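Local coordinates for protein 11R-lipoxygenase (Gersemia fruticosa, PDB 3VF1) that is a calcium-dependent, non-heme iron lipoxygenase that probably adds molecular oxygen to polyunsaturated fatty acids, giving products of 11R stereochemistry, at residues 79-88 with 101-111. Residues are numbered along the deposited sequence; the frame is centred on the assembly and turned at random.
Sequences DVGEIAMITL and IAKVIIEKIDE
I83 and I106 meet at the tightest apolar point between 79-88 and 101-111: CD1 of I83 comes 3.5 Å from CG2 of I106, the two side chains crossing at about a right angle. CG2 of I86 lies 3.7 Å from CD1 of I106, these side chains running past each other in opposite directions, and I86 sends its own CD1 to CG2 of V104. Toward L88 the packing eases to one tip-to-tip touch, its CD1 4.0 Å from CD1 of I101. The axes of strands 83-88 and 103-109 come no nearer than 9.9 Å, and no backbone hydrogen bond joins them, as expected for facing sheets of the PLAT beta-sandwich; F121 and L44 extend this interior. At the other end polar groups take over. Bent at its third and fourth torsions, the K108 chain brings NZ to the carbonyl O of G81 at 2.8 Å. This donor is tilted 23° from the carbonyl plane and makes a weak second bond to O of I109. A methionine in place of K108 would probably leave the G81 carbonyl without this donor and the turn less firmly tied. The outer margin is looser: D79 and exposed E111 bring like-charged carboxylates, OD2 of D79 and OE1 of E111, only to 4.0 Å.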
loop_
_atom_site.group_PDB
_atom_site.type_symbol
_atom_site.label_atom_id
_atom_site.label_comp_id
_atom_site.label_asym_id
_atom_site.label_seq_id
_atom_site.Cartn_x
_atom_site.Cartn_y
_atom_site.Cartn_z
ATOM N N ASP A 79 -45.267 2.337 -14.864
ATOM C CA ASP A 79 -44.640 3.507 -14.261
ATOM C C ASP A 79 -44.283 3.234 -12.804
ATOM O O ASP A 79 -45.034 2.578 -12.083
ATOM C CB ASP A 79 -45.565 4.721 -14.353
ATOM C CG ASP A 79 -44.905 5.999 -13.869
ATOM O OD1 ASP A 79 -44.125 5.940 -12.896
ATOM O OD2 ASP A 79 -45.162 7.064 -14.465
ATOM N N VAL A 80 -43.132 3.747 -12.380
ATOM C CA VAL A 80 -42.645 3.524 -11.022
ATOM C C VAL A 80 -42.414 4.828 -10.257
ATOM O O VAL A 80 -42.261 4.818 -9.035
ATOM C CB VAL A 80 -41.330 2.721 -11.036
ATOM C CG1 VAL A 80 -41.517 1.412 -11.796
ATOM C CG2 VAL A 80 -40.207 3.544 -11.650
ATOM N N GLY A 81 -42.390 5.945 -10.976
ATOM C CA GLY A 81 -42.152 7.243 -10.369
ATOM C C GLY A 81 -40.675 7.582 -10.372
ATOM O O GLY A 81 -40.074 7.721 -11.436
ATOM N N GLU A 82 -40.091 7.726 -9.185
ATOM C CA GLU A 82 -38.650 7.933 -9.067
ATOM C C GLU A 82 -37.944 6.597 -8.894
ATOM O O GLU A 82 -38.276 5.824 -7.996
ATOM C CB GLU A 82 -38.321 8.844 -7.884
ATOM C CG GLU A 82 -38.714 10.297 -8.089
ATOM C CD GLU A 82 -37.879 11.248 -7.254
ATOM O OE1 GLU A 82 -37.623 10.936 -6.071
ATOM O OE2 GLU A 82 -37.471 12.304 -7.783
ATOM N N ILE A 83 -36.965 6.329 -9.753
ATOM C CA ILE A 83 -36.249 5.062 -9.715
ATOM C C ILE A 83 -35.195 5.097 -8.616
ATOM O O ILE A 83 -34.275 5.916 -8.648
ATOM C CB ILE A 83 -35.562 4.750 -11.058
ATOM C CG1 ILE A 83 -36.511 5.027 -12.228
ATOM C CG2 ILE A 83 -35.101 3.298 -11.082
ATOM C CD1 ILE A 83 -35.864 4.886 -13.585
ATOM N N ALA A 84 -35.337 4.206 -7.640
ATOM C CA ALA A 84 -34.417 4.154 -6.512
ATOM C C ALA A 84 -33.277 3.179 -6.783
ATOM O O ALA A 84 -32.162 3.369 -6.299
ATOM C CB ALA A 84 -35.162 3.757 -5.250
ATOM N N MET A 85 -33.562 2.138 -7.558
ATOM C CA MET A 85 -32.565 1.122 -7.865
ATOM C C MET A 85 -32.962 0.319 -9.098
ATOM O O MET A 85 -34.104 0.378 -9.550
ATOM C CB MET A 85 -32.393 0.181 -6.673
ATOM C CG MET A 85 -33.609 -0.679 -6.384
ATOM S SD MET A 85 -33.450 -1.624 -4.858
ATOM C CE MET A 85 -33.500 -0.310 -3.645
ATOM N N ILE A 86 -32.004 -0.429 -9.635
ATOM C CA ILE A 86 -32.249 -1.297 -10.778
ATOM C C ILE A 86 -31.700 -2.681 -10.477
ATOM O O ILE A 86 -30.809 -2.833 -9.644
ATOM C CB ILE A 86 -31.566 -0.762 -12.053
ATOM C CG1 ILE A 86 -30.044 -0.892 -11.938
ATOM C CG2 ILE A 86 -31.970 0.684 -12.303
ATOM C CD1 ILE A 86 -29.285 -0.386 -13.149
ATOM N N THR A 87 -32.235 -3.689 -11.154
ATOM C CA THR A 87 -31.751 -5.053 -10.993
ATOM C C THR A 87 -31.331 -5.615 -12.345
ATOM O O THR A 87 -32.048 -5.479 -13.334
ATOM C CB THR A 87 -32.824 -5.964 -10.372
ATOM O OG1 THR A 87 -33.322 -5.368 -9.167
ATOM C CG2 THR A 87 -32.243 -7.334 -10.054
ATOM N N LEU A 88 -30.162 -6.244 -12.378
ATOM C CA LEU A 88 -29.606 -6.769 -13.617
ATOM C C LEU A 88 -29.410 -8.275 -13.515
ATOM O O LEU A 88 -28.940 -8.780 -12.496
ATOM C CB LEU A 88 -28.277 -6.080 -13.928
ATOM C CG LEU A 88 -28.386 -4.584 -14.231
ATOM C CD1 LEU A 88 -27.025 -3.913 -14.134
ATOM C CD2 LEU A 88 -28.995 -4.363 -15.607
ATOM N N ILE A 101 -20.145 -3.321 -16.463
ATOM C CA ILE A 101 -20.855 -2.071 -16.705
ATOM C C ILE A 101 -20.335 -0.940 -15.824
ATOM O O ILE A 101 -20.253 -1.076 -14.603
ATOM C CB ILE A 101 -22.365 -2.246 -16.459
ATOM C CG1 ILE A 101 -22.931 -3.306 -17.407
ATOM C CG2 ILE A 101 -23.093 -0.921 -16.641
ATOM C CD1 ILE A 101 -24.372 -3.674 -17.132
ATOM N N ALA A 102 -19.983 0.176 -16.454
ATOM C CA ALA A 102 -19.542 1.360 -15.730
ATOM C C ALA A 102 -20.713 1.956 -14.960
ATOM O O ALA A 102 -20.691 2.018 -13.730
ATOM C CB ALA A 102 -18.961 2.384 -16.692
ATOM N N LYS A 103 -21.736 2.391 -15.690
ATOM C CA LYS A 103 -22.942 2.928 -15.072
ATOM C C LYS A 103 -24.127 2.877 -16.029
ATOM O O LYS A 103 -23.958 2.713 -17.237
ATOM C CB LYS A 103 -22.712 4.368 -14.609
ATOM C CG LYS A 103 -22.354 5.334 -15.724
ATOM C CD LYS A 103 -21.956 6.692 -15.166
ATOM C CE LYS A 103 -21.509 7.643 -16.264
ATOM N NZ LYS A 103 -21.039 8.945 -15.715
ATOM N N VAL A 104 -25.326 3.016 -15.473
ATOM C CA VAL A 104 -26.550 3.021 -16.263
ATOM C C VAL A 104 -27.282 4.345 -16.072
ATOM O O VAL A 104 -27.379 4.858 -14.959
ATOM C CB VAL A 104 -27.483 1.864 -15.863
ATOM C CG1 VAL A 104 -28.765 1.905 -16.683
ATOM C CG2 VAL A 104 -26.777 0.528 -16.036
ATOM N N ILE A 105 -27.793 4.894 -17.168
ATOM C CA ILE A 105 -28.527 6.152 -17.131
ATOM C C ILE A 105 -29.929 5.951 -17.687
ATOM O O ILE A 105 -30.098 5.606 -18.856
ATOM C CB ILE A 105 -27.823 7.235 -17.962
ATOM C CG1 ILE A 105 -26.375 7.403 -17.496
ATOM C CG2 ILE A 105 -28.583 8.552 -17.868
ATOM C CD1 ILE A 105 -25.551 8.314 -18.379
ATOM N N ILE A 106 -30.935 6.170 -16.848
ATOM C CA ILE A 106 -32.322 5.984 -17.256
ATOM C C ILE A 106 -33.067 7.311 -17.263
ATOM O O ILE A 106 -33.318 7.896 -16.210
ATOM C CB ILE A 106 -33.050 5.007 -16.319
ATOM C CG1 ILE A 106 -32.283 3.684 -16.238
ATOM C CG2 ILE A 106 -34.474 4.774 -16.801
ATOM C CD1 ILE A 106 -32.879 2.686 -15.270
ATOM N N GLU A 107 -33.418 7.783 -18.454
ATOM C CA GLU A 107 -34.179 9.019 -18.590
ATOM C C GLU A 107 -35.666 8.721 -18.750
ATOM O O GLU A 107 -36.056 7.855 -19.533
ATOM C CB GLU A 107 -33.677 9.839 -19.779
ATOM C CG GLU A 107 -34.451 11.131 -19.998
ATOM C CD GLU A 107 -33.799 12.041 -21.021
ATOM O OE1 GLU A 107 -32.789 11.627 -21.630
ATOM O OE2 GLU A 107 -34.294 13.172 -21.212
ATOM N N LYS A 108 -36.489 9.442 -17.996
ATOM C CA LYS A 108 -37.932 9.256 -18.037
ATOM C C LYS A 108 -38.633 10.569 -17.723
ATOM O O LYS A 108 -37.999 11.623 -17.677
ATOM C CB LYS A 108 -38.355 8.188 -17.028
ATOM C CG LYS A 108 -38.178 8.605 -15.578
ATOM C CD LYS A 108 -38.686 7.536 -14.620
ATOM C CE LYS A 108 -40.207 7.479 -14.581
ATOM N NZ LYS A 108 -40.813 8.687 -13.954
ATOM N N ILE A 109 -39.944 10.502 -17.508
ATOM C CA ILE A 109 -40.723 11.685 -17.159
ATOM C C ILE A 109 -41.743 11.372 -16.072
ATOM O O ILE A 109 -42.475 10.387 -16.159
ATOM C CB ILE A 109 -41.450 12.271 -18.389
ATOM C CG1 ILE A 109 -42.253 11.179 -19.100
ATOM C CG2 ILE A 109 -40.451 12.909 -19.341
ATOM C CD1 ILE A 109 -42.903 11.624 -20.393
ATOM N N ASP A 110 -41.781 12.216 -15.046
ATOM C CA ASP A 110 -42.727 12.044 -13.946
ATOM C C ASP A 110 -44.114 12.541 -14.348
ATOM O O ASP A 110 -44.316 13.735 -14.573
ATOM C CB ASP A 110 -42.242 12.771 -12.685
ATOM C CG ASP A 110 -41.754 14.182 -12.966
ATOM O OD1 ASP A 110 -42.053 14.718 -14.055
ATOM O OD2 ASP A 110 -41.068 14.761 -12.096
ATOM N N GLU A 111 -45.066 11.618 -14.435
ATOM C CA GLU A 111 -46.421 11.954 -14.859
ATOM C C GLU A 111 -47.008 13.053 -13.980
ATOM O O GLU A 111 -47.928 13.762 -14.388
ATOM C CB GLU A 111 -47.321 10.715 -14.817
ATOM C CG GLU A 111 -48.003 10.481 -13.477
ATOM C CD GLU A 111 -48.802 9.191 -13.449
ATOM O OE1 GLU A 111 -48.849 8.497 -14.489
ATOM O OE2 GLU A 111 -49.384 8.868 -12.390
#